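Local coordinates for putative lipoprotein (Campylobacter jejuni subsp. jejuni, PDB 2G5G) that binds two haem groups cofacially in a dimer, with tyrosine as ligand, and probably takes part in bacterial haem uptake as a lipoprotein, at residues D18-T24 / D259-K265; L37-K41 / L67-L71; H92-A96 / N110-W114; A205-H211 / F237-K241. One frame throughout, in Å; residues are numbered along the deposited sequence.

Contact 1 of 4, residues D18-T24 / D259-K265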
# COMPACT_ATOMS: atom_id res chain seq x y z
N ASP A 18 -10.16 -11.00 36.81
CA ASP A 18 -9.86 -10.96 35.39
C ASP A 18 -8.76 -9.96 35.02
O ASP A 18 -8.09 -10.12 33.99
CB ASP A 18 -11.14 -10.65 34.60
CG ASP A 18 -12.26 -11.68 34.85
OD1 ASP A 18 -11.95 -12.88 34.97
OD2 ASP A 18 -13.44 -11.28 34.93
N PHE A 19 -8.59 -8.93 35.83
CA PHE A 19 -7.62 -7.87 35.54
C PHE A 19 -7.24 -7.10 36.78
O PHE A 19 -7.92 -7.14 37.81
CB PHE A 19 -8.17 -6.89 34.48
CG PHE A 19 -9.15 -5.89 35.04
CD1 PHE A 19 -8.73 -4.63 35.46
CD2 PHE A 19 -10.51 -6.20 35.13
CE1 PHE A 19 -9.63 -3.71 35.97
CE2 PHE A 19 -11.43 -5.28 35.65
CZ PHE A 19 -11.00 -4.04 36.06
N TYR A 20 -6.15 -6.35 36.68
CA TYR A 20 -5.88 -5.33 37.68
C TYR A 20 -5.22 -4.13 36.98
O TYR A 20 -4.99 -4.14 35.76
CB TYR A 20 -5.06 -5.87 38.86
CG TYR A 20 -3.67 -6.36 38.50
CD1 TYR A 20 -2.56 -5.51 38.63
CD2 TYR A 20 -3.45 -7.67 38.08
CE1 TYR A 20 -1.28 -5.95 38.31
CE2 TYR A 20 -2.18 -8.12 37.75
CZ TYR A 20 -1.10 -7.26 37.88
OH TYR A 20 0.15 -7.69 37.54
N ILE A 21 -4.96 -3.09 37.75
CA ILE A 21 -4.43 -1.83 37.21
C ILE A 21 -3.21 -1.43 37.99
O ILE A 21 -3.24 -1.43 39.22
CB ILE A 21 -5.46 -0.70 37.39
CG1 ILE A 21 -6.79 -1.07 36.71
CG2 ILE A 21 -4.90 0.67 36.86
CD1 ILE A 21 -7.94 -0.23 37.20
N LEU A 22 -2.15 -1.05 37.29
CA LEU A 22 -1.00 -0.42 37.90
C LEU A 22 -0.93 1.04 37.49
O LEU A 22 -1.08 1.35 36.33
CB LEU A 22 0.29 -1.08 37.43
CG LEU A 22 0.64 -2.49 37.89
CD1 LEU A 22 1.95 -2.87 37.20
CD2 LEU A 22 0.81 -2.53 39.41
N ASP A 23 -0.67 1.89 38.46
CA ASP A 23 -0.08 3.21 38.24
C ASP A 23 1.35 2.92 37.74
O ASP A 23 2.15 2.28 38.46
CB ASP A 23 -0.05 3.92 39.59
CG ASP A 23 0.50 5.33 39.51
OD1 ASP A 23 1.42 5.59 38.72
OD2 ASP A 23 0.04 6.17 40.29
N THR A 24 1.71 3.35 36.54
CA THR A 24 3.05 3.01 36.01
C THR A 24 4.19 3.85 36.64
O THR A 24 5.37 3.50 36.51
CB THR A 24 3.15 3.18 34.48
OG1 THR A 24 2.96 4.57 34.16
CG2 THR A 24 2.17 2.27 33.72
N ASP A 259 0.50 6.03 31.69
CA ASP A 259 0.42 6.41 33.12
C ASP A 259 -0.28 5.35 33.96
O ASP A 259 -0.06 5.24 35.19
CB ASP A 259 -0.30 7.76 33.25
CG ASP A 259 0.42 8.86 32.47
OD1 ASP A 259 1.61 9.12 32.80
OD2 ASP A 259 -0.16 9.40 31.49
N TYR A 260 -1.15 4.59 33.31
CA TYR A 260 -1.83 3.45 33.95
C TYR A 260 -1.80 2.31 32.97
O TYR A 260 -1.80 2.53 31.74
CB TYR A 260 -3.30 3.80 34.33
CG TYR A 260 -3.38 4.91 35.35
CD1 TYR A 260 -3.51 6.25 34.93
CD2 TYR A 260 -3.26 4.65 36.71
CE1 TYR A 260 -3.56 7.28 35.86
CE2 TYR A 260 -3.31 5.68 37.66
CZ TYR A 260 -3.44 6.99 37.21
OH TYR A 260 -3.45 8.06 38.08
N VAL A 261 -1.79 1.07 33.48
CA VAL A 261 -1.85 -0.05 32.57
C VAL A 261 -2.80 -1.07 33.17
O VAL A 261 -2.81 -1.32 34.38
CB VAL A 261 -0.41 -0.59 32.18
CG1 VAL A 261 0.36 -1.02 33.41
CG2 VAL A 261 -0.50 -1.69 31.12
N LEU A 262 -3.67 -1.60 32.32
CA LEU A 262 -4.56 -2.68 32.73
C LEU A 262 -3.90 -3.96 32.35
O LEU A 262 -3.45 -4.12 31.23
CB LEU A 262 -5.93 -2.56 32.05
CG LEU A 262 -6.90 -1.74 32.88
CD1 LEU A 262 -6.54 -0.26 32.67
CD2 LEU A 262 -8.38 -2.00 32.42
N ILE A 263 -3.82 -4.87 33.32
CA ILE A 263 -3.07 -6.12 33.15
C ILE A 263 -4.08 -7.24 33.34
O ILE A 263 -4.80 -7.26 34.34
CB ILE A 263 -1.91 -6.25 34.17
CG1 ILE A 263 -0.86 -5.15 33.92
CG2 ILE A 263 -1.26 -7.65 34.07
CD1 ILE A 263 0.14 -4.99 35.04
N TYR A 264 -4.13 -8.14 32.36
CA TYR A 264 -5.17 -9.18 32.30
C TYR A 264 -4.64 -10.55 32.73
O TYR A 264 -3.49 -10.88 32.46
CB TYR A 264 -5.75 -9.26 30.88
CG TYR A 264 -6.38 -7.97 30.41
CD1 TYR A 264 -5.67 -7.09 29.59
CD2 TYR A 264 -7.67 -7.62 30.80
CE1 TYR A 264 -6.22 -5.89 29.17
CE2 TYR A 264 -8.25 -6.41 30.38
CZ TYR A 264 -7.52 -5.56 29.56
OH TYR A 264 -8.07 -4.36 29.15
N LYS A 265 -5.49 -11.33 33.40
CA LYS A 265 -5.12 -12.68 33.88
C LYS A 265 -5.25 -13.74 32.77
O LYS A 265 -6.32 -13.89 32.17
CB LYS A 265 -5.96 -13.07 35.09
CG LYS A 265 -5.41 -12.60 36.46
CD LYS A 265 -5.03 -11.12 36.53
CE LYS A 265 -5.55 -10.46 37.82
NZ LYS A 265 -5.21 -11.18 39.09
O HOH W 1 -8.57 -11.53 31.87
O HOH W 2 -2.41 7.11 40.62
O HOH W 3 0.01 7.58 36.90
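Asp18 O is gripped twice. Lys265 N donates to it at 2.9 Å, and a water that also bonds Lys265 O gives it a second hydrogen. This is one end of an antiparallel strand pair, 19-23 with 260-264, inside the mixed sheet of the ChaN fold. Tyr20 with Ile263 and Leu22 with Val261 are the hydrogen-bonded pairs. Their shortest bond is Ile263 N to Tyr20 O, 2.8 Å. Thr24 N closes the other end on Asp259 O.

On the face carrying Tyr20, Leu22, Val261 and Ile263, CB of Ile263 makes a CH-pi contact with the Tyr20 ring, 4.1 Å from its centroid. With chi1 at 63°, Tyr20 CG sits between its backbone N and carbonyl carbon, which brings the ring over that neighbour. Lys265 CE meets the same ring at its edge. Ile263 CD1 also presses on Leu22 CD1 at 3.5 Å.

On the other face, Leu262 runs beside Phe19 and Ile21. Helices 32-39 and 54-73 pack here, through Met35 on Ile21 and Met62 on Phe19. Asp23 OD1 takes a hydrogen bond from His25 N. One water donates to Asp23 OD2 at 2.6 Å and also bonds Tyr260 OH.

Contact 2 of 4, residues L37-K41 / L67-L71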
# COMPACT_ATOMS: atom_id res chain seq x y z
N LEU A 37 -11.08 8.26 39.43
CA LEU A 37 -11.00 9.56 40.11
C LEU A 37 -9.81 10.36 39.58
O LEU A 37 -9.90 11.57 39.38
CB LEU A 37 -10.92 9.39 41.64
CG LEU A 37 -12.09 8.66 42.33
CD1 LEU A 37 -11.85 8.54 43.85
CD2 LEU A 37 -13.41 9.35 42.04
N GLU A 38 -8.71 9.67 39.29
CA GLU A 38 -7.56 10.36 38.69
C GLU A 38 -7.79 10.77 37.24
O GLU A 38 -7.45 11.88 36.86
CB GLU A 38 -6.29 9.50 38.80
CG GLU A 38 -5.95 9.09 40.24
CD GLU A 38 -5.81 10.28 41.16
OE1 GLU A 38 -5.23 11.31 40.76
OE2 GLU A 38 -6.29 10.19 42.30
N LEU A 39 -8.39 9.89 36.45
CA LEU A 39 -8.65 10.19 35.02
C LEU A 39 -9.57 11.38 34.85
O LEU A 39 -9.42 12.15 33.90
CB LEU A 39 -9.27 8.98 34.30
CG LEU A 39 -8.46 7.68 34.20
CD1 LEU A 39 -9.17 6.74 33.30
CD2 LEU A 39 -7.05 7.95 33.67
N LEU A 40 -10.51 11.51 35.76
CA LEU A 40 -11.45 12.62 35.73
C LEU A 40 -10.75 13.99 35.83
O LEU A 40 -11.29 15.01 35.40
CB LEU A 40 -12.40 12.45 36.94
CG LEU A 40 -13.85 11.97 36.76
CD1 LEU A 40 -14.33 11.63 35.34
CD2 LEU A 40 -14.27 10.95 37.82
N LYS A 41 -9.55 14.02 36.40
CA LYS A 41 -8.76 15.25 36.53
C LYS A 41 -8.13 15.71 35.20
O LYS A 41 -7.75 16.87 35.03
CB LYS A 41 -7.65 15.04 37.55
CG LYS A 41 -8.14 14.61 38.92
CD LYS A 41 -6.96 14.38 39.86
CE LYS A 41 -7.46 14.32 41.32
NZ LYS A 41 -6.39 13.80 42.20
N LEU A 67 -16.64 7.12 33.54
CA LEU A 67 -16.27 8.52 33.37
C LEU A 67 -17.51 9.32 32.95
O LEU A 67 -17.71 10.42 33.44
CB LEU A 67 -15.19 8.66 32.30
CG LEU A 67 -13.79 8.05 32.53
CD1 LEU A 67 -13.06 8.04 31.19
CD2 LEU A 67 -13.02 8.87 33.50
N GLU A 68 -18.28 8.77 32.02
CA GLU A 68 -19.51 9.38 31.46
C GLU A 68 -20.53 9.66 32.54
O GLU A 68 -21.10 10.76 32.59
CB GLU A 68 -20.11 8.49 30.34
CG GLU A 68 -21.55 8.86 29.82
CD GLU A 68 -21.62 10.26 29.24
OE1 GLU A 68 -20.54 10.88 29.05
OE2 GLU A 68 -22.76 10.73 28.96
N GLY A 69 -20.74 8.67 33.40
CA GLY A 69 -21.70 8.79 34.50
C GLY A 69 -21.34 9.91 35.45
O GLY A 69 -22.18 10.75 35.82
N ASN A 70 -20.08 9.95 35.86
CA ASN A 70 -19.65 11.02 36.75
C ASN A 70 -19.76 12.41 36.10
O ASN A 70 -20.23 13.34 36.72
CB ASN A 70 -18.21 10.79 37.23
CG ASN A 70 -17.72 11.93 38.09
OD1 ASN A 70 -17.86 11.91 39.32
ND2 ASN A 70 -17.18 12.97 37.45
N LEU A 71 -19.31 12.53 34.85
CA LEU A 71 -19.25 13.84 34.22
C LEU A 71 -20.64 14.37 33.84
O LEU A 71 -20.96 15.54 34.05
CB LEU A 71 -18.32 13.79 33.03
CG LEU A 71 -16.86 13.58 33.51
CD1 LEU A 71 -16.02 13.22 32.30
CD2 LEU A 71 -16.28 14.76 34.38
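Leu40 meets Leu67, Asn70 and Leu71, and these contacts join segment 37-41, on helix 32-39, to helix 54-73. Both segments fall within the ChaN family region.

The apolar part comes first. Leu40 CD1 reaches between two leucines one turn apart on helix 54-73. It lies 3.6 Å from Leu67 CD2 and 3.7 Å from Leu71 CG. Leu40 and the two leucines point in opposing senses and lie alongside each other. Leu67 CD2 has a second neighbour in Leu39 CB, at 3.8 Å. That methyl therefore touches two successive residues of segment 37-41. Leu67 and Leu71 also rest on Phe78 of strand 78-82. Leu39 continues onto Val244 and Val246 of strand 243-248.

The second kind of contact is between a hydrocarbon and an amide. Asn70 extends its side chain with CG anti to the backbone N, chi1 177°, and sets its amide beside the other branch of Leu40. Asn70 ND2 is 3.5 Å from Leu40 CG, and Asn70 CG is 3.6 Å from Leu40 CD2. The amide nitrogen has a weak hydrogen bond to Gln74 OE1.

Within 37-41, Lys41 NZ forms a salt bridge with Glu38 OE1 at 3.1 Å. Between the two segments, the contact rests on van der Waals packing of leucines, with the Asn70 amide at its margin.

Contact 3 of 4, residues H92-A96 / N110-W114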
# COMPACT_ATOMS: atom_id res chain seq x y z
N HIS A 92 -20.08 15.61 8.87
CA HIS A 92 -20.95 14.45 8.79
C HIS A 92 -21.26 13.88 10.17
O HIS A 92 -22.39 13.56 10.46
CB HIS A 92 -20.35 13.38 7.86
CG HIS A 92 -21.31 12.28 7.52
ND1 HIS A 92 -22.31 12.42 6.57
CD2 HIS A 92 -21.41 11.01 7.99
CE1 HIS A 92 -22.99 11.29 6.49
NE2 HIS A 92 -22.48 10.42 7.34
N LEU A 93 -20.23 13.77 11.02
CA LEU A 93 -20.39 13.26 12.38
C LEU A 93 -21.23 14.17 13.30
O LEU A 93 -21.93 13.68 14.18
CB LEU A 93 -19.00 13.01 13.02
CG LEU A 93 -18.15 11.98 12.27
CD1 LEU A 93 -16.69 12.00 12.80
CD2 LEU A 93 -18.80 10.57 12.34
N ASP A 94 -21.11 15.48 13.12
CA ASP A 94 -21.91 16.46 13.89
C ASP A 94 -23.42 16.28 13.58
O ASP A 94 -24.27 16.36 14.49
CB ASP A 94 -21.46 17.89 13.55
CG ASP A 94 -20.07 18.24 14.08
OD1 ASP A 94 -19.59 17.56 15.02
OD2 ASP A 94 -19.46 19.20 13.56
N LYS A 95 -23.72 16.00 12.31
CA LYS A 95 -25.09 15.66 11.88
C LYS A 95 -25.62 14.43 12.58
O LYS A 95 -26.75 14.44 13.07
CB LYS A 95 -25.16 15.47 10.36
CG LYS A 95 -24.73 16.72 9.61
CD LYS A 95 -24.92 16.61 8.09
CE LYS A 95 -24.83 17.99 7.47
NZ LYS A 95 -24.41 17.90 6.03
N ALA A 96 -24.81 13.38 12.68
CA ALA A 96 -25.17 12.18 13.44
C ALA A 96 -25.42 12.49 14.91
O ALA A 96 -26.36 11.97 15.52
CB ALA A 96 -24.11 11.09 13.28
N ASN A 110 -23.95 3.52 9.14
CA ASN A 110 -24.20 4.33 7.96
C ASN A 110 -24.18 5.84 8.30
O ASN A 110 -23.68 6.66 7.52
CB ASN A 110 -25.52 3.91 7.30
CG ASN A 110 -25.54 2.41 6.93
OD1 ASN A 110 -25.43 2.05 5.75
ND2 ASN A 110 -25.71 1.54 7.94
N ALA A 111 -24.72 6.17 9.47
CA ALA A 111 -24.73 7.55 9.97
C ALA A 111 -23.31 8.08 10.16
O ALA A 111 -23.04 9.24 9.84
CB ALA A 111 -25.52 7.63 11.27
N LEU A 112 -22.42 7.22 10.65
CA LEU A 112 -21.06 7.62 11.00
C LEU A 112 -20.16 7.51 9.80
O LEU A 112 -18.99 7.88 9.86
CB LEU A 112 -20.51 6.76 12.14
CG LEU A 112 -21.27 6.71 13.47
CD1 LEU A 112 -20.66 5.66 14.39
CD2 LEU A 112 -21.31 8.09 14.13
N ASN A 113 -20.69 6.99 8.70
CA ASN A 113 -19.87 6.66 7.55
C ASN A 113 -18.67 5.75 7.93
O ASN A 113 -17.54 5.96 7.47
CB ASN A 113 -19.39 7.93 6.86
CG ASN A 113 -18.96 7.68 5.46
OD1 ASN A 113 -19.46 6.75 4.82
ND2 ASN A 113 -18.04 8.49 4.95
N TRP A 114 -18.93 4.77 8.79
CA TRP A 114 -17.89 3.87 9.27
C TRP A 114 -17.07 3.34 8.11
O TRP A 114 -17.64 2.97 7.08
CB TRP A 114 -18.50 2.70 10.04
CG TRP A 114 -17.50 1.97 10.88
CD1 TRP A 114 -16.89 0.79 10.59
CD2 TRP A 114 -16.98 2.39 12.15
NE1 TRP A 114 -16.03 0.43 11.60
CE2 TRP A 114 -16.05 1.41 12.57
CE3 TRP A 114 -17.20 3.51 12.97
CZ2 TRP A 114 -15.35 1.50 13.77
CZ3 TRP A 114 -16.50 3.60 14.17
CH2 TRP A 114 -15.60 2.60 14.56
O HOH W 4 -24.13 11.88 9.27
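His92 and Ala111 come closest, with His92 NE2 2.8 Å from Ala111 O. The contact sets helix 90-98 against the end of helix 108-111, which closes in a Schellman motif with Asn113 at positive phi. A water bridges the same two residues. It donates to His92 O at 2.7 Å and to Ala111 O at 2.9 Å. The last carbonyls of the short helix thus lie against the side of the longer one.

A chi1 of -169° swings the His92 imidazole away from its own backbone N and toward the end of helix 108-111. Asn110 O lies at the ring edge, in its plane. Asn113 CB sits 3.9 Å from His92 CD2, and the two side chains cross at about a right angle.

The apolar side of the contact is formed by Leu93 and Ala96. Leu93 CD2 meets Leu112 CD2 at 4.0 Å and also approaches the backbone of Leu112. Ala96 CB faces Ala111 CB and Leu112 CD2. The small alanines let the two backbones come near, with CA atoms of Ala96 and Ala111 5.8 Å apart.

Farther out, Val127 and Phe131 of helix 124-131 pack on Leu112, and Phe131 also reaches Ala96. Ile103 of the intervening loop touches both alanines. On the polar side, Glu89 OE2 accepts a hydrogen bond from Asn113 ND2.

Contact 4 of 4, residues A205-H211 / F237-K241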
# COMPACT_ATOMS: atom_id res chain seq x y z
N ALA A 205 -3.26 14.36 17.64
CA ALA A 205 -2.86 15.42 18.61
C ALA A 205 -3.51 16.76 18.34
O ALA A 205 -3.96 17.45 19.28
CB ALA A 205 -1.35 15.59 18.68
N ASP A 206 -3.58 17.15 17.07
CA ASP A 206 -4.15 18.43 16.68
C ASP A 206 -5.61 18.45 17.15
O ASP A 206 -6.05 19.39 17.82
CB ASP A 206 -3.99 18.58 15.14
CG ASP A 206 -4.29 19.99 14.61
OD1 ASP A 206 -4.68 20.91 15.35
OD2 ASP A 206 -4.12 20.18 13.41
N VAL A 207 -6.34 17.38 16.87
CA VAL A 207 -7.76 17.27 17.23
C VAL A 207 -7.93 17.40 18.76
O VAL A 207 -8.84 18.11 19.26
CB VAL A 207 -8.41 15.96 16.67
CG1 VAL A 207 -9.82 15.72 17.21
CG2 VAL A 207 -8.40 15.94 15.11
N LEU A 208 -7.03 16.76 19.50
CA LEU A 208 -7.18 16.68 20.96
C LEU A 208 -6.82 18.00 21.64
O LEU A 208 -7.49 18.47 22.56
CB LEU A 208 -6.34 15.52 21.51
CG LEU A 208 -6.74 14.12 21.01
CD1 LEU A 208 -5.75 13.05 21.49
CD2 LEU A 208 -8.19 13.76 21.45
N VAL A 209 -5.77 18.62 21.12
CA VAL A 209 -5.22 19.84 21.66
C VAL A 209 -6.22 21.00 21.51
O VAL A 209 -6.33 21.85 22.40
CB VAL A 209 -3.91 20.15 20.94
CG1 VAL A 209 -3.55 21.65 21.02
CG2 VAL A 209 -2.79 19.29 21.53
N HIS A 210 -6.93 21.02 20.39
CA HIS A 210 -7.83 22.14 20.13
C HIS A 210 -9.26 21.96 20.61
O HIS A 210 -10.04 22.90 20.55
CB HIS A 210 -7.76 22.57 18.65
CG HIS A 210 -6.39 23.05 18.28
ND1 HIS A 210 -5.47 22.25 17.63
CD2 HIS A 210 -5.76 24.23 18.52
CE1 HIS A 210 -4.35 22.92 17.46
NE2 HIS A 210 -4.49 24.12 18.00
N HIS A 211 -9.58 20.78 21.11
CA HIS A 211 -10.95 20.50 21.51
C HIS A 211 -11.34 21.27 22.78
O HIS A 211 -10.56 21.35 23.73
CB HIS A 211 -11.20 19.01 21.70
CG HIS A 211 -12.65 18.66 21.68
ND1 HIS A 211 -13.46 18.97 20.62
CD2 HIS A 211 -13.43 18.05 22.60
CE1 HIS A 211 -14.70 18.58 20.89
NE2 HIS A 211 -14.71 18.02 22.09
N PHE A 237 2.79 20.82 20.34
CA PHE A 237 1.73 21.84 20.21
C PHE A 237 1.71 22.90 21.34
O PHE A 237 0.94 23.87 21.27
CB PHE A 237 0.32 21.18 20.07
CG PHE A 237 -0.08 20.82 18.64
CD1 PHE A 237 -0.31 21.81 17.69
CD2 PHE A 237 -0.27 19.49 18.26
CE1 PHE A 237 -0.68 21.47 16.41
CE2 PHE A 237 -0.66 19.15 16.98
CZ PHE A 237 -0.86 20.14 16.05
N LYS A 238 2.52 22.68 22.39
CA LYS A 238 2.61 23.54 23.59
C LYS A 238 1.26 23.62 24.33
O LYS A 238 0.88 24.68 24.79
CB LYS A 238 3.16 24.95 23.24
CG LYS A 238 4.40 24.91 22.37
CD LYS A 238 5.65 24.99 23.20
CE LYS A 238 6.36 26.32 22.96
NZ LYS A 238 7.39 26.68 24.01
N SER A 239 0.58 22.48 24.45
CA SER A 239 -0.65 22.40 25.22
C SER A 239 -0.34 22.46 26.72
O SER A 239 0.60 21.82 27.18
CB SER A 239 -1.38 21.10 24.92
OG SER A 239 -2.64 21.09 25.58
N SER A 240 -1.14 23.21 27.48
CA SER A 240 -1.10 23.09 28.94
C SER A 240 -2.18 22.16 29.51
O SER A 240 -2.32 22.05 30.72
CB SER A 240 -1.19 24.44 29.63
OG SER A 240 0.03 25.14 29.52
N LYS A 241 -2.95 21.50 28.64
CA LYS A 241 -3.94 20.50 29.06
C LYS A 241 -3.29 19.41 29.87
O LYS A 241 -2.13 19.02 29.60
CB LYS A 241 -4.66 19.86 27.86
CG LYS A 241 -5.70 20.79 27.20
CD LYS A 241 -6.51 20.06 26.16
CE LYS A 241 -7.66 20.93 25.59
NZ LYS A 241 -8.35 20.05 24.57
O HOH W 5 -4.43 22.48 24.24
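Phe237 and His210 form an edge-to-face aromatic pair. The edge of the His210 ring points at the face of Phe237, with the planes at 84° and the centroids 5.6 Å apart. Helix 230-236 closes in a Schellman motif with Lys238 at positive phi, just after Phe237. The contact joins this turn and the following loop to the last turns of helix 187-210.

The Phe237 ring packs obliquely on Ala205 and Asp206. Its CZ is 3.6 Å from Asp206 CB, and the Asp206 carboxylate is inclined 32° to the ring. Val209 CG2 packs on Phe237 CB. Val209 CG1 sits over the centre of one face of the His210 ring. That ring is also held by His210 ND1 donating to Asp206 O at 2.9 Å. His210 N reaches the same oxygen from the other face of the Asp206 carbonyl plane.

Lys241 comes from the other end of the loop, its chain extended beyond CG. Its NZ bonds Leu208 O, nearly along the C=O axis, and has a weak bond to Val209 O. An ST turn holds Lys241 N on Ser239 OG, and a water links that hydroxyl to Val209 O. Lys241 NZ meets His211 O on a lone pair, at 2.7 Å.

How the contacts relate
The first strand, 19-23, pairs with the last, 260-264. Contact 1 therefore closes a loop holding the other three contacts. Within it, contact 2 closes first, tying helix 32-39 to helix 54-73, with strand 44-49 between them in the chain. Contact 3 follows and joins helix 90-98 to helix 108-111. Contact 4 closes last, linking the end of helix 187-210 to the loop leading into strand 243-248. These three come in series and none crosses another. Contacts 1 and 2 touch, through Tyr260 against Glu38 and Leu39. Contact 3 lies across the chain's centre from contact 1, their centres about 33 Å apart.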